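Local coordinates for nicotinate-nucleotide pyrophosphorylase (Pyrococcus furiosus, PDB 2I14), which probably catalyses transfer of the phosphoribosyl group of 5-phospho-alpha-D-ribose 1-diphosphate to nicotinate, an ATP-linked step of NAD+ biosynthesis, at residues E17-G21 against I106-A110; P209-D215 against L235-D241. All coordinates share one frame; numbering follows the deposited sequence.

Interaction 1 of 2, residues E17-G21 against I106-A110; sequences EIKAG and IYETA
Tyr107 brings its ring edge and hydroxyl to the C-terminal end of helix 15-20 and overlaps Gly21, with Tyr107 CE2 4.1 Å from Gly21 CA. The phenol oxygen reaches two backbone carbonyls at once. Tyr107 OH lies 2.9 Å from Lys19 O and 2.8 Å from Ala20 O. Its single proton can serve one of them at a time. Lys19 O meets the ring at its edge, in the ring plane, whereas Ala20 O approaches obliquely. The tyrosine ring is carried across by a first torsion of -74°, which sets CG anti to its own carbonyl carbon.

Gly21 is the C-prime residue of a Schellman motif. Its positive phi of 120° ends the helix, and a CB here would probably crowd the preceding carbonyl. Gly21 N makes a helical bond to Glu17 O at 3.0 Å, while the motif itself pairs Gly21 N with Ile18 O. The rest of the contact is light. Ile18 CG2 makes an apolar contact with Ala110 CB at 4.4 Å. Gly21 O sits loosely beside Ile106 CG2.

Tyr107 is the N-cap residue of helix 108-131, so the contact joins the end of one helix to the start of another. Helix 65-72 covers it through Leu71, which touches Ile18, Tyr107 and Ala110. Helix 26-37 packs on Ile106, and Phe10 of the second subunit packs on Ile18.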
loop_
_atom_site.group_PDB
_atom_site.type_symbol
_atom_site.label_atom_id
_atom_site.label_comp_id
_atom_site.label_asym_id
_atom_site.label_seq_id
_atom_site.Cartn_x
_atom_site.Cartn_y
_atom_site.Cartn_z
ATOM N N GLU A 17 7.543 -24.383 44.473
ATOM C CA GLU A 17 6.405 -24.782 43.658
ATOM C C GLU A 17 6.830 -24.979 42.205
ATOM O O GLU A 17 6.310 -25.854 41.506
ATOM C CB GLU A 17 5.318 -23.719 43.731
ATOM C CG GLU A 17 5.220 -23.046 45.068
ATOM C CD GLU A 17 3.949 -22.238 45.198
ATOM O OE1 GLU A 17 2.857 -22.850 45.188
ATOM O OE2 GLU A 17 4.031 -20.996 45.304
ATOM N N ILE A 18 7.777 -24.160 41.757
ATOM C CA ILE A 18 8.265 -24.254 40.392
ATOM C C ILE A 18 9.136 -25.484 40.250
ATOM O O ILE A 18 8.964 -26.269 39.322
ATOM C CB ILE A 18 9.083 -23.010 39.997
ATOM C CG1 ILE A 18 8.178 -21.777 39.989
ATOM C CG2 ILE A 18 9.705 -23.211 38.629
ATOM C CD1 ILE A 18 8.894 -20.504 39.672
ATOM N N LYS A 19 10.067 -25.660 41.176
ATOM C CA LYS A 19 10.961 -26.812 41.122
ATOM C C LYS A 19 10.111 -28.062 41.257
ATOM O O LYS A 19 10.456 -29.128 40.751
ATOM C CB LYS A 19 11.986 -26.750 42.257
ATOM C CG LYS A 19 13.344 -27.359 41.933
ATOM C CD LYS A 19 13.214 -28.780 41.394
ATOM C CE LYS A 19 14.532 -29.546 41.483
ATOM N NZ LYS A 19 15.679 -28.765 40.933
ATOM N N ALA A 20 8.982 -27.911 41.942
ATOM C CA ALA A 20 8.057 -29.017 42.152
ATOM C C ALA A 20 7.386 -29.431 40.842
ATOM O O ALA A 20 7.417 -30.600 40.458
ATOM C CB ALA A 20 7.003 -28.616 43.166
ATOM N N GLY A 21 6.790 -28.459 40.157
ATOM C CA GLY A 21 6.109 -28.741 38.905
ATOM C C GLY A 21 4.649 -28.364 39.044
ATOM O O GLY A 21 3.823 -28.710 38.198
ATOM N N ILE A 106 6.522 -33.243 32.989
ATOM C CA ILE A 106 5.761 -32.313 33.797
ATOM C C ILE A 106 6.563 -31.038 34.013
ATOM O O ILE A 106 6.228 -30.230 34.878
ATOM C CB ILE A 106 5.437 -32.918 35.172
ATOM C CG1 ILE A 106 5.041 -34.390 35.026
ATOM C CG2 ILE A 106 4.303 -32.153 35.815
ATOM C CD1 ILE A 106 6.212 -35.328 34.711
ATOM N N TYR A 107 7.628 -30.854 33.233
ATOM C CA TYR A 107 8.464 -29.666 33.382
ATOM C C TYR A 107 8.549 -28.798 32.138
ATOM O O TYR A 107 9.398 -27.910 32.049
ATOM C CB TYR A 107 9.874 -30.055 33.841
ATOM C CG TYR A 107 9.917 -30.464 35.290
ATOM C CD1 TYR A 107 9.865 -31.806 35.662
ATOM C CD2 TYR A 107 9.937 -29.500 36.299
ATOM C CE1 TYR A 107 9.825 -32.181 37.004
ATOM C CE2 TYR A 107 9.895 -29.859 37.647
ATOM C CZ TYR A 107 9.838 -31.202 37.993
ATOM O OH TYR A 107 9.783 -31.563 39.327
ATOM N N GLU A 108 7.666 -29.043 31.179
ATOM C CA GLU A 108 7.668 -28.251 29.965
ATOM C C GLU A 108 7.247 -26.830 30.280
ATOM O O GLU A 108 7.980 -25.877 30.032
ATOM C CB GLU A 108 6.706 -28.837 28.941
ATOM C CG GLU A 108 7.135 -30.182 28.423
ATOM C CD GLU A 108 6.490 -30.524 27.088
ATOM O OE1 GLU A 108 6.353 -29.594 26.257
ATOM O OE2 GLU A 108 6.143 -31.716 26.864
ATOM N N THR A 109 6.057 -26.697 30.842
ATOM C CA THR A 109 5.515 -25.392 31.173
ATOM C C THR A 109 6.528 -24.457 31.847
ATOM O O THR A 109 6.510 -23.227 31.653
ATOM C CB THR A 109 4.308 -25.562 32.077
ATOM O OG1 THR A 109 3.462 -26.577 31.527
ATOM C CG2 THR A 109 3.535 -24.252 32.189
ATOM N N ALA A 110 7.420 -25.041 32.629
ATOM C CA ALA A 110 8.401 -24.244 33.327
ATOM C C ALA A 110 9.650 -24.005 32.499
ATOM O O ALA A 110 10.054 -22.866 32.307
ATOM C CB ALA A 110 8.764 -24.916 34.646
#

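Interaction 2 of 2, residues P209-D215 against L235-D241; sequences PRIALVD and LFAVRLD. With ZN (zinc ion), chain H; PCP (1-alpha-pyrophosphoryl-2-alpha,3-alpha-dihydroxy-4-beta-cyclopentane-methanol-5-phosphate), chain I.
Ile211 packs on Ala237 in the dense middle of two neighbouring parallel strands, with Ile211 CG1 3.8 Å from Ala237 CB. Its CG2 branch, anti to the backbone N, reaches forward to Arg239 CB. Two backbone bonds hold this part: Ala212 N to Ala237 O at 3.0 Å, and Arg239 N to Ala212 O at 3.0 Å, the latter nearly straight at 174°. On the other face of the sheet, Ala212 CB meets Leu235 CD1 at 3.5 Å.

The start of the pair is looser. Phe236 is exposed; its CD2 meets Pro209 CB obliquely and has Ile211 CD1 at the ring edge. Arg210 O receives weak bonds from Phe236 N and Ala237 N.

At the other end the side chains serve the site. Arg239 bends at its third torsion (89°), and Leu213 CD2 covers one guanidinium face. Arg239 NH2 lies 3.2 Å from PCP O3A, the bridging diphosphate oxygen. With an alanine in place of Arg239, the diphosphate is likely to lose this positive partner, and Leu213 CD2 the flat group it packs on. Asp241 OD2 binds the zinc at 2.4 Å and OD1 more loosely; His184 binds the same ion. Asp241 OD1 is 2.7 Å from PCP O2A. Asp215, a known zinc ligand of this protein, has OD1 3.1 Å from the metal; its OD2 pairs with Arg321 of the second subunit.

Helix 220-228 completes a beta-alpha-beta unit, and such strand-end sites characterise the TIM-barrel-like domain of quinolinate phosphoribosyltransferases.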
loop_
_atom_site.group_PDB
_atom_site.type_symbol
_atom_site.label_atom_id
_atom_site.label_comp_id
_atom_site.label_asym_id
_atom_site.label_seq_id
_atom_site.Cartn_x
_atom_site.Cartn_y
_atom_site.Cartn_z
ATOM N N PRO A 209 27.774 9.147 37.912
ATOM C CA PRO A 209 27.701 10.147 36.842
ATOM C C PRO A 209 26.479 10.987 37.074
ATOM O O PRO A 209 25.458 10.479 37.519
ATOM C CB PRO A 209 27.588 9.303 35.589
ATOM C CG PRO A 209 28.384 8.085 35.946
ATOM C CD PRO A 209 27.914 7.792 37.349
ATOM N N ARG A 210 26.578 12.274 36.789
ATOM C CA ARG A 210 25.446 13.153 37.018
ATOM C C ARG A 210 24.812 13.643 35.732
ATOM O O ARG A 210 25.329 14.522 35.055
ATOM C CB ARG A 210 25.878 14.321 37.907
ATOM C CG ARG A 210 26.195 13.870 39.321
ATOM C CD ARG A 210 27.100 14.835 40.059
ATOM N NE ARG A 210 27.101 14.585 41.503
ATOM C CZ ARG A 210 27.523 13.467 42.094
ATOM N NH1 ARG A 210 27.995 12.455 41.380
ATOM N NH2 ARG A 210 27.464 13.361 43.414
ATOM N N ILE A 211 23.679 13.034 35.402
ATOM C CA ILE A 211 22.929 13.376 34.213
ATOM C C ILE A 211 21.701 14.140 34.673
ATOM O O ILE A 211 20.943 13.658 35.505
ATOM C CB ILE A 211 22.481 12.112 33.446
ATOM C CG1 ILE A 211 23.696 11.236 33.109
ATOM C CG2 ILE A 211 21.750 12.519 32.164
ATOM C CD1 ILE A 211 24.146 10.321 34.226
ATOM N N ALA A 212 21.517 15.338 34.134
ATOM C CA ALA A 212 20.390 16.178 34.510
ATOM C C ALA A 212 19.113 15.885 33.719
ATOM O O ALA A 212 19.123 15.793 32.489
ATOM C CB ALA A 212 20.774 17.641 34.355
ATOM N N LEU A 213 18.008 15.743 34.438
ATOM C CA LEU A 213 16.733 15.482 33.808
ATOM C C LEU A 213 16.184 16.846 33.391
ATOM O O LEU A 213 15.542 17.550 34.177
ATOM C CB LEU A 213 15.806 14.776 34.801
ATOM C CG LEU A 213 14.709 13.878 34.219
ATOM C CD1 LEU A 213 13.513 14.702 33.784
ATOM C CD2 LEU A 213 15.281 13.095 33.053
ATOM N N VAL A 214 16.464 17.209 32.143
ATOM C CA VAL A 214 16.055 18.482 31.559
ATOM C C VAL A 214 14.557 18.745 31.444
ATOM O O VAL A 214 13.959 19.338 32.337
ATOM C CB VAL A 214 16.671 18.634 30.183
ATOM C CG1 VAL A 214 16.210 19.935 29.553
ATOM C CG2 VAL A 214 18.182 18.584 30.308
ATOM N N ASP A 215 13.964 18.325 30.331
ATOM C CA ASP A 215 12.533 18.506 30.071
ATOM C C ASP A 215 11.622 18.232 31.271
ATOM O O ASP A 215 11.465 17.084 31.667
ATOM C CB ASP A 215 12.106 17.582 28.922
ATOM C CG ASP A 215 10.599 17.574 28.698
ATOM O OD1 ASP A 215 9.847 17.290 29.661
ATOM O OD2 ASP A 215 10.163 17.848 27.554
ATOM N N LEU A 235 28.267 18.238 35.376
ATOM C CA LEU A 235 27.192 17.738 34.530
ATOM C C LEU A 235 27.754 16.789 33.487
ATOM O O LEU A 235 28.182 17.213 32.423
ATOM C CB LEU A 235 26.486 18.915 33.845
ATOM C CG LEU A 235 25.279 18.636 32.955
ATOM C CD1 LEU A 235 24.200 17.984 33.781
ATOM C CD2 LEU A 235 24.776 19.927 32.345
ATOM N N PHE A 236 27.748 15.498 33.798
ATOM C CA PHE A 236 28.261 14.497 32.876
ATOM C C PHE A 236 27.461 14.385 31.589
ATOM O O PHE A 236 28.029 14.160 30.519
ATOM C CB PHE A 236 28.297 13.121 33.526
ATOM C CG PHE A 236 28.607 12.028 32.556
ATOM C CD1 PHE A 236 29.723 12.119 31.728
ATOM C CD2 PHE A 236 27.777 10.926 32.438
ATOM C CE1 PHE A 236 30.004 11.128 30.796
ATOM C CE2 PHE A 236 28.048 9.930 31.510
ATOM C CZ PHE A 236 29.164 10.030 30.687
ATOM N N ALA A 237 26.142 14.519 31.699
ATOM C CA ALA A 237 25.279 14.422 30.534
ATOM C C ALA A 237 23.911 14.995 30.810
ATOM O O ALA A 237 23.544 15.248 31.950
ATOM C CB ALA A 237 25.146 12.967 30.106
ATOM N N VAL A 238 23.160 15.204 29.742
ATOM C CA VAL A 238 21.808 15.719 29.850
ATOM C C VAL A 238 20.882 14.643 29.289
ATOM O O VAL A 238 21.205 14.015 28.282
ATOM C CB VAL A 238 21.665 17.038 29.055
ATOM C CG1 VAL A 238 20.283 17.133 28.424
ATOM C CG2 VAL A 238 21.896 18.222 29.991
ATOM N N ARG A 239 19.745 14.413 29.942
ATOM C CA ARG A 239 18.808 13.392 29.463
ATOM C C ARG A 239 17.587 13.975 28.773
ATOM O O ARG A 239 16.930 14.866 29.310
ATOM C CB ARG A 239 18.332 12.499 30.616
ATOM C CG ARG A 239 17.747 11.167 30.160
ATOM C CD ARG A 239 17.302 10.290 31.327
ATOM N NE ARG A 239 15.917 10.552 31.724
ATOM C CZ ARG A 239 15.277 9.919 32.705
ATOM N NH1 ARG A 239 15.884 8.979 33.413
ATOM N NH2 ARG A 239 14.019 10.216 32.970
ATOM N N LEU A 240 17.301 13.474 27.575
ATOM C CA LEU A 240 16.129 13.911 26.824
ATOM C C LEU A 240 15.150 12.748 26.734
ATOM O O LEU A 240 15.511 11.643 26.303
ATOM C CB LEU A 240 16.507 14.369 25.417
ATOM C CG LEU A 240 17.420 15.586 25.298
ATOM C CD1 LEU A 240 16.923 16.700 26.224
ATOM C CD2 LEU A 240 18.848 15.184 25.658
ATOM N N ASP A 241 13.920 12.999 27.170
ATOM C CA ASP A 241 12.867 11.993 27.154
ATOM C C ASP A 241 11.568 12.677 26.761
ATOM O O ASP A 241 10.518 12.455 27.364
ATOM C CB ASP A 241 12.720 11.331 28.538
ATOM C CG ASP A 241 12.287 12.312 29.616
ATOM O OD1 ASP A 241 11.715 11.884 30.644
ATOM O OD2 ASP A 241 12.527 13.519 29.433
HETATM ZN ZN ZN H . 10.598 14.440 30.448
HETATM C C1 PCP I . 10.620 6.129 31.315
HETATM C C2 PCP I . 10.966 4.819 32.057
HETATM C C3 PCP I . 12.446 4.548 31.690
HETATM C C4 PCP I . 12.592 5.057 30.239
HETATM C C5 PCP I . 11.640 6.203 30.224
HETATM C CP PCP I . 12.300 3.997 29.129
HETATM O O1 PCP I . 10.878 7.352 32.189
HETATM O O2 PCP I . 10.814 4.970 33.471
HETATM O O3 PCP I . 13.376 5.268 32.520
HETATM O OP PCP I . 10.945 3.425 29.138
HETATM P P PCP I . 10.111 3.064 27.780
HETATM O O1P PCP I . 9.506 1.731 27.991
HETATM O O2P PCP I . 11.101 3.070 26.657
HETATM O O3P PCP I . 9.068 4.123 27.652
HETATM P PA PCP I . 10.603 8.860 31.757
HETATM O O1A PCP I . 9.155 8.929 31.306
HETATM O O2A PCP I . 11.565 9.153 30.625
HETATM O O3A PCP I . 10.902 9.657 33.068
HETATM P PB PCP I . 10.713 9.444 34.591
HETATM O O1B PCP I . 11.020 10.678 35.371
HETATM O O2B PCP I . 11.598 8.419 35.109
HETATM O O3B PCP I . 9.315 9.033 34.909
#

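Overall arrangement
Interaction 1 closes before interaction 2 opens along the chain. Their centres are 44 Å apart, their nearest atoms about 31 Å, and they lie on opposite sides of the chain's centre. Interaction 1 joins helices 15-20 and 108-131, away from the annotated sites. Interaction 2 joins strands 211-213 and 237-240 of the parallel sheet, where the zinc and the diphosphate of PCP sit. No helix or strand is common to both. What they have in common is that both touch the second subunit. At interaction 2 this neighbour contributes to the site itself: its Tyr27 hydrogen-bonds PCP, so the pocket is shared between subunits.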